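Local atomic coordinates of 16S rRNA methyltransferase (PDB entry 3MQ2), a protein that methylates the N1 position of adenine 1408 in 16S rRNA, using S-adenosyl-L-methionine, and so confers resistance to aminoglycosides such as kanamycin, neomycin and apramycin. Residues Ala128-Arg131 with Pro132-Phe136; Pro147-Pro150 with Glu151-Glu154; Arg182-Pro186 with Glu187-Gly191. All coordinates share one frame; numbering follows the deposited sequence. Where two conformers were deposited one is given.

Overall arrangement
The three contacts are local turns and caps strung along one chain, none touching another. Contacts 1 and 3 both reach the seven-stranded sheet: contact 1 leads into strand 134-141, contact 3 leads out of the edge strand 176-184, and their nearest atoms are about 10 Å apart. Contact 2 lies in the loop after strand 134-141, its centre about 28 Å from that of contact 1 and 23 Å from that of contact 3. Contacts 2 and 3 both come near the cofactor site, with the side chains of Glu151 and Val189 each about 8 Å from the bound S-adenosyl-L-homocysteine. In contact 1, the side chain of Cys130 is about 12 Å from that of Ala90, a residue of that site.

Contact 1: Ala128-Arg131 with Pro132-Phe136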
loop_
_atom_site.group_PDB
_atom_site.type_symbol
_atom_site.label_atom_id
_atom_site.label_comp_id
_atom_site.label_asym_id
_atom_site.label_seq_id
_atom_site.Cartn_x
_atom_site.Cartn_y
_atom_site.Cartn_z
ATOM N N ALA A 128 7.309 8.567 7.566
ATOM C CA ALA A 128 8.445 8.310 8.453
ATOM C C ALA A 128 9.327 7.148 7.996
ATOM O O ALA A 128 10.551 7.180 8.172
ATOM C CB ALA A 128 7.960 8.048 9.880
ATOM N N VAL A 129 8.709 6.115 7.430
ATOM C CA VAL A 129 9.459 4.924 7.031
ATOM C C VAL A 129 10.081 5.076 5.648
ATOM O O VAL A 129 10.825 4.203 5.196
ATOM C CB VAL A 129 8.598 3.631 7.068
ATOM C CG1 VAL A 129 7.982 3.442 8.446
ATOM C CG2 VAL A 129 7.524 3.654 5.987
ATOM N N CYS A 130 9.780 6.187 4.988
ATOM C CA CYS A 130 10.279 6.420 3.635
ATOM C C CYS A 130 11.447 7.381 3.654
ATOM O O CYS A 130 11.518 8.269 4.502
ATOM C CB CYS A 130 9.195 7.046 2.760
ATOM S SG CYS A 130 7.788 5.983 2.442
ATOM N N ARG A 131 12.350 7.233 2.695
ATOM C CA ARG A 131 13.356 8.269 2.504
ATOM C C ARG A 131 12.717 9.462 1.810
ATOM O O ARG A 131 11.758 9.313 1.047
ATOM C CB ARG A 131 14.548 7.746 1.692
ATOM C CG ARG A 131 14.207 7.343 0.269
ATOM C CD ARG A 131 15.453 7.304 -0.628
ATOM N NE ARG A 131 15.093 6.934 -1.997
ATOM C CZ ARG A 131 14.964 5.678 -2.406
ATOM N NH1 ARG A 131 15.180 4.688 -1.549
ATOM N NH2 ARG A 131 14.621 5.409 -3.663
ATOM N N PRO A 132 13.252 10.661 2.061
ATOM C CA PRO A 132 12.829 11.802 1.253
ATOM C C PRO A 132 13.086 11.475 -0.218
ATOM O O PRO A 132 14.150 10.940 -0.548
ATOM C CB PRO A 132 13.768 12.922 1.714
ATOM C CG PRO A 132 14.208 12.519 3.091
ATOM C CD PRO A 132 14.282 11.014 3.050
ATOM N N GLY A 133 12.118 11.769 -1.079
ATOM C CA GLY A 133 12.234 11.473 -2.497
ATOM C C GLY A 133 11.570 10.167 -2.901
ATOM O O GLY A 133 11.455 9.868 -4.092
ATOM N N ALA A 134 11.134 9.381 -1.914
ATOM C CA ALA A 134 10.396 8.150 -2.190
ATOM C C ALA A 134 9.159 8.454 -3.023
ATOM O O ALA A 134 8.536 9.494 -2.854
ATOM C CB ALA A 134 9.966 7.483 -0.871
ATOM N N SER A 135 8.789 7.533 -3.906
ATOM C CA SER A 135 7.559 7.688 -4.675
ATOM C C SER A 135 6.404 7.060 -3.920
ATOM O O SER A 135 6.603 6.154 -3.121
ATOM C CB SER A 135 7.685 7.027 -6.048
ATOM O OG SER A 135 7.835 5.625 -5.929
ATOM N N PHE A 136 5.197 7.542 -4.185
ATOM C CA PHE A 136 4.003 6.929 -3.594
ATOM C C PHE A 136 2.883 6.795 -4.608
ATOM O O PHE A 136 2.793 7.572 -5.567
ATOM C CB PHE A 136 3.506 7.678 -2.349
ATOM C CG PHE A 136 2.855 9.014 -2.630
ATOM C CD1 PHE A 136 1.529 9.099 -3.048
ATOM C CD2 PHE A 136 3.565 10.190 -2.422
ATOM C CE1 PHE A 136 0.936 10.342 -3.272
ATOM C CE2 PHE A 136 2.984 11.423 -2.639
ATOM C CZ PHE A 136 1.668 11.506 -3.064
#
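Backbone torsions at Pro132 and Gly133 swing Ala134 round to face Arg131: Pro132 keeps an extended conformation, and Gly133 then turns to a positive phi of 97°, which glycine takes easily. The result is a type II beta turn, closed by the bond from Ala134 N to Arg131 O at 3.0 Å (N-H...O angle 156°). The methyl of Ala134 follows its backbone to the same carbonyl, CB lying 3.2 Å from Arg131 O. The same CB also meets Cys130 CB at 3.7 Å, an apolar contact between the two arms of the turn. Around this pair, Cys130 packs on Val99 and Leu102, and both residues pack on Ile216. Arg131 CG sits between the backbone N and the carbonyl carbon (chi1 64°), which sends the chain over the turn, with CG 3.7 Å and CD 3.9 Å from Pro132 O. From CG to NE the chain is extended, and that carbonyl oxygen lies at the edge of the guanidinium, near its plane. The charged end finds its partner farther on, NH1 forming a salt bridge with Asp29. Backbone bonds to Val99 from Arg131 and to Ile216 from Gly133 and Ala134 hold the arms to different neighbours. An Arg-Pro-Gly turn of this kind, leading from the preceding helix into the fifth strand of the central sheet, is characteristic of Rossmann-like class I methyltransferases.

Contact 2: Pro147-Pro150 with Glu151-Glu154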
loop_
_atom_site.group_PDB
_atom_site.type_symbol
_atom_site.label_atom_id
_atom_site.label_comp_id
_atom_site.label_asym_id
_atom_site.label_seq_id
_atom_site.Cartn_x
_atom_site.Cartn_y
_atom_site.Cartn_z
ATOM N N PRO A 147 -22.487 4.254 -1.801
ATOM C CA PRO A 147 -22.570 5.565 -1.152
ATOM C C PRO A 147 -21.492 5.745 -0.081
ATOM O O PRO A 147 -20.733 4.822 0.215
ATOM C CB PRO A 147 -23.943 5.507 -0.489
ATOM C CG PRO A 147 -24.015 4.082 -0.022
ATOM C CD PRO A 147 -23.337 3.261 -1.115
ATOM N N SER A 148 -21.427 6.941 0.496
ATOM C CA SER A 148 -20.393 7.241 1.486
ATOM C C SER A 148 -20.381 6.249 2.651
ATOM O O SER A 148 -21.409 6.011 3.294
ATOM C CB SER A 148 -20.557 8.669 2.010
ATOM O OG SER A 148 -20.304 9.624 0.997
ATOM N N VAL A 149 -19.209 5.678 2.916
ATOM C CA VAL A 149 -19.014 4.792 4.064
ATOM C C VAL A 149 -18.697 5.655 5.290
ATOM O O VAL A 149 -18.310 6.816 5.154
ATOM C CB VAL A 149 -17.870 3.792 3.802
ATOM C CG1 VAL A 149 -18.224 2.886 2.625
ATOM C CG2 VAL A 149 -16.572 4.539 3.512
ATOM N N PRO A 150 -18.865 5.093 6.495
ATOM C CA PRO A 150 -18.676 5.912 7.696
ATOM C C PRO A 150 -17.317 6.614 7.737
ATOM O O PRO A 150 -17.244 7.774 8.156
ATOM C CB PRO A 150 -18.778 4.888 8.832
ATOM C CG PRO A 150 -19.684 3.829 8.287
ATOM C CD PRO A 150 -19.317 3.728 6.820
ATOM N N GLU A 151 -16.259 5.937 7.304
ATOM C CA GLU A 151 -14.910 6.467 7.503
ATOM C C GLU A 151 -14.534 7.643 6.597
ATOM O O GLU A 151 -13.527 8.305 6.851
ATOM C CB GLU A 151 -13.833 5.368 7.450
ATOM C CG GLU A 151 -13.730 4.600 6.135
ATOM C CD GLU A 151 -14.629 3.362 6.088
ATOM O OE1 GLU A 151 -15.720 3.379 6.705
ATOM O OE2 GLU A 151 -14.243 2.371 5.422
ATOM N N VAL A 152 -15.323 7.911 5.556
ATOM C CA VAL A 152 -15.070 9.099 4.732
ATOM C C VAL A 152 -15.854 10.312 5.216
ATOM O O VAL A 152 -15.690 11.414 4.692
ATOM C CB VAL A 152 -15.337 8.886 3.220
ATOM C CG1 VAL A 152 -14.493 7.738 2.691
ATOM C CG2 VAL A 152 -16.842 8.681 2.936
ATOM N N GLY A 153 -16.708 10.106 6.212
ATOM C CA GLY A 153 -17.453 11.204 6.802
ATOM C C GLY A 153 -18.185 12.027 5.764
ATOM O O GLY A 153 -18.900 11.478 4.925
ATOM N N GLU A 154 -18.016 13.347 5.821
ATOM C CA GLU A 154 -18.677 14.238 4.868
ATOM C C GLU A 154 -17.786 14.612 3.683
ATOM O O GLU A 154 -18.117 15.519 2.917
ATOM C CB GLU A 154 -19.167 15.513 5.562
ATOM C CG GLU A 154 -20.289 15.297 6.564
ATOM C CD GLU A 154 -20.845 16.605 7.098
ATOM O OE1 GLU A 154 -21.800 16.566 7.902
ATOM O OE2 GLU A 154 -20.324 17.673 6.712
HETATM O O HOH W 1 -19.318 11.789 2.087
HETATM O O HOH W 2 -19.929 9.036 5.598
#
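Glu151 folds back over Val149 and Pro150, and these three residues make most of the contact. Its CG lies between the backbone N and the carbonyl carbon (chi1 61°), and a sharp bend at the next bond (chi2 -90°) brings the carboxylate across the Val149 side chain. There CD rests 3.4 Å from Val149 CG2, the methyl set over the face of the carboxylate. OE1 continues past this branch to the Pro150 ring, 3.6 Å from CD of the proline. OE2 accepts a hydrogen bond from Gly109 N, the amide of a cofactor-binding residue at the start of helix 109-116, which suggests a second-shell role for Glu151. The backbone itself winds into a short 3-10 turn, with Val152 N bonded to Val149 O at 3.2 Å and Gly153 N to Pro150 O at 3.1 Å. Val152 adds its CG1 to Val149 CG2 at 3.9 Å, beside the carboxylate contact. Two waters bridge to Gly153 O: one accepts from Ser148 OG and donates to Gly153 O, while the other donates to both Val149 O and Gly153 O. The turn belongs to the loop between strand 134-141 and helix 160-173, and lies against helix 109-116, where Glu151 and Val152 both pack on Leu112 and Val152 also reaches Leu116.

Contact 3: Arg182-Pro186 with Glu187-Gly191; sequences RYLEP and EEVAG
Glu188 reaches back along the first turn of the helix, its side chain crossing that of Leu184 at about a right angle and that of Glu185 obliquely. Its chain is extended beyond CG, which delivers OE2 to Glu185 N at 2.8 Å; the oxygen uses the anti lone pair, on the side away from OE1. The same OE2 lies 3.7 Å from Glu185 CB, and the carboxylate planes of the two glutamates are turned 48° apart. With Glu185 at the N-cap and Glu188 three residues on, this bond is one half of a capping box. Leu184, the residue before the cap, meets Val189 through CB and CG2 at 3.9 Å, the pairing of a hydrophobic staple. Both lie at the corner where edge strand 176-184 of the Rossmann-like sheet passes into helix 186-191; the axes of the short segments 182-184 and 187-191 make 77° between their N-to-C directions. Val189 stands with CG1 anti to the backbone N (chi1 177°), which leaves CG2 directed at Leu184. Both side chains also pack on Val209 of the neighbouring strand. Glu185 O receives Val189 N at 3.0 Å and, more weakly, Glu188 N; Ala190 N continues the helix by bonding to Pro186 O. The Glu187 side chain bends back over Pro186, and a water donates to both Glu187 OE1 and Glu185 OE1, probably easing the repulsion between them, while Arg206 forms a salt bridge with Glu185 OE1.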
loop_
_atom_site.group_PDB
_atom_site.type_symbol
_atom_site.label_atom_id
_atom_site.label_comp_id
_atom_site.label_asym_id
_atom_site.label_seq_id
_atom_site.Cartn_x
_atom_site.Cartn_y
_atom_site.Cartn_z
ATOM N N ARG A 182 -5.303 11.029 -11.163
ATOM C CA ARG A 182 -6.031 10.610 -12.359
ATOM C C ARG A 182 -6.854 9.347 -12.141
ATOM O O ARG A 182 -6.523 8.514 -11.309
ATOM C CB ARG A 182 -5.055 10.401 -13.518
ATOM C CG ARG A 182 -4.021 9.316 -13.270
ATOM C CD ARG A 182 -3.083 9.165 -14.465
ATOM N NE ARG A 182 -2.301 10.372 -14.694
ATOM C CZ ARG A 182 -2.204 10.997 -15.866
ATOM N NH1 ARG A 182 -2.841 10.530 -16.932
ATOM N NH2 ARG A 182 -1.464 12.091 -15.973
ATOM N N TYR A 183 -7.929 9.217 -12.908
ATOM C CA TYR A 183 -8.724 8.008 -12.879
ATOM C C TYR A 183 -7.945 6.879 -13.543
ATOM O O TYR A 183 -7.208 7.101 -14.519
ATOM C CB TYR A 183 -10.028 8.216 -13.638
ATOM C CG TYR A 183 -11.040 9.116 -12.973
ATOM C CD1 TYR A 183 -11.514 8.849 -11.694
ATOM C CD2 TYR A 183 -11.551 10.218 -13.648
ATOM C CE1 TYR A 183 -12.460 9.669 -11.098
ATOM C CE2 TYR A 183 -12.499 11.038 -13.065
ATOM C CZ TYR A 183 -12.955 10.759 -11.794
ATOM O OH TYR A 183 -13.897 11.575 -11.216
ATOM N N LEU A 184 -8.094 5.672 -13.004
ATOM C CA LEU A 184 -7.531 4.479 -13.617
ATOM C C LEU A 184 -8.643 3.702 -14.299
ATOM O O LEU A 184 -9.709 3.494 -13.712
ATOM C CB LEU A 184 -6.883 3.577 -12.563
ATOM C CG LEU A 184 -5.631 4.083 -11.854
ATOM C CD1 LEU A 184 -5.053 2.920 -11.070
ATOM C CD2 LEU A 184 -4.621 4.631 -12.850
ATOM N N GLU A 185 -8.400 3.282 -15.539
ATOM C CA GLU A 185 -9.329 2.378 -16.223
ATOM C C GLU A 185 -9.379 1.059 -15.471
ATOM O O GLU A 185 -8.413 0.688 -14.804
ATOM C CB GLU A 185 -8.838 2.095 -17.638
ATOM C CG GLU A 185 -8.740 3.308 -18.506
ATOM C CD GLU A 185 -10.081 3.718 -19.075
ATOM O OE1 GLU A 185 -11.078 3.013 -18.827
ATOM O OE2 GLU A 185 -10.128 4.749 -19.774
ATOM N N PRO A 186 -10.505 0.342 -15.569
ATOM C CA PRO A 186 -10.634 -0.961 -14.905
ATOM C C PRO A 186 -9.501 -1.906 -15.288
ATOM O O PRO A 186 -9.059 -2.696 -14.447
ATOM C CB PRO A 186 -11.974 -1.484 -15.439
ATOM C CG PRO A 186 -12.762 -0.245 -15.664
ATOM C CD PRO A 186 -11.771 0.766 -16.190
ATOM N N GLU A 187 -9.039 -1.831 -16.534
ATOM C CA GLU A 187 -7.921 -2.665 -16.964
ATOM C C GLU A 187 -6.614 -2.294 -16.257
ATOM O O GLU A 187 -5.773 -3.162 -16.006
ATOM C CB GLU A 187 -7.762 -2.635 -18.491
ATOM C CG GLU A 187 -8.912 -3.296 -19.233
ATOM C CD GLU A 187 -10.173 -2.444 -19.244
ATOM O OE1 GLU A 187 -10.064 -1.213 -19.053
ATOM O OE2 GLU A 187 -11.270 -3.007 -19.451
ATOM N N GLU A 188 -6.457 -1.014 -15.923
ATOM C CA GLU A 188 -5.264 -0.545 -15.212
ATOM C C GLU A 188 -5.297 -0.997 -13.757
ATOM O O GLU A 188 -4.277 -1.403 -13.191
ATOM C CB GLU A 188 -5.129 0.983 -15.312
ATOM C CG GLU A 188 -4.771 1.464 -16.719
ATOM C CD GLU A 188 -4.757 2.977 -16.864
ATOM O OE1 GLU A 188 -3.797 3.508 -17.464
ATOM O OE2 GLU A 188 -5.712 3.640 -16.407
ATOM N N VAL A 189 -6.478 -0.926 -13.160
ATOM C CA VAL A 189 -6.701 -1.462 -11.814
ATOM C C VAL A 189 -6.373 -2.951 -11.794
ATOM O O VAL A 189 -5.728 -3.451 -10.863
ATOM C CB VAL A 189 -8.150 -1.224 -11.366
ATOM C CG1 VAL A 189 -8.403 -1.840 -9.982
ATOM C CG2 VAL A 189 -8.424 0.266 -11.314
ATOM N N ALA A 190 -6.796 -3.655 -12.839
ATOM C CA ALA A 190 -6.556 -5.090 -12.930
ATOM C C ALA A 190 -5.064 -5.409 -12.983
ATOM O O ALA A 190 -4.621 -6.437 -12.459
ATOM C CB ALA A 190 -7.284 -5.685 -14.142
ATOM N N GLY A 191 -4.290 -4.528 -13.614
ATOM C CA GLY A 191 -2.853 -4.708 -13.720
ATOM C C GLY A 191 -2.147 -4.633 -12.378
ATOM O O GLY A 191 -1.043 -5.154 -12.216
HETATM O O HOH W 3 -11.964 0.548 -19.849
#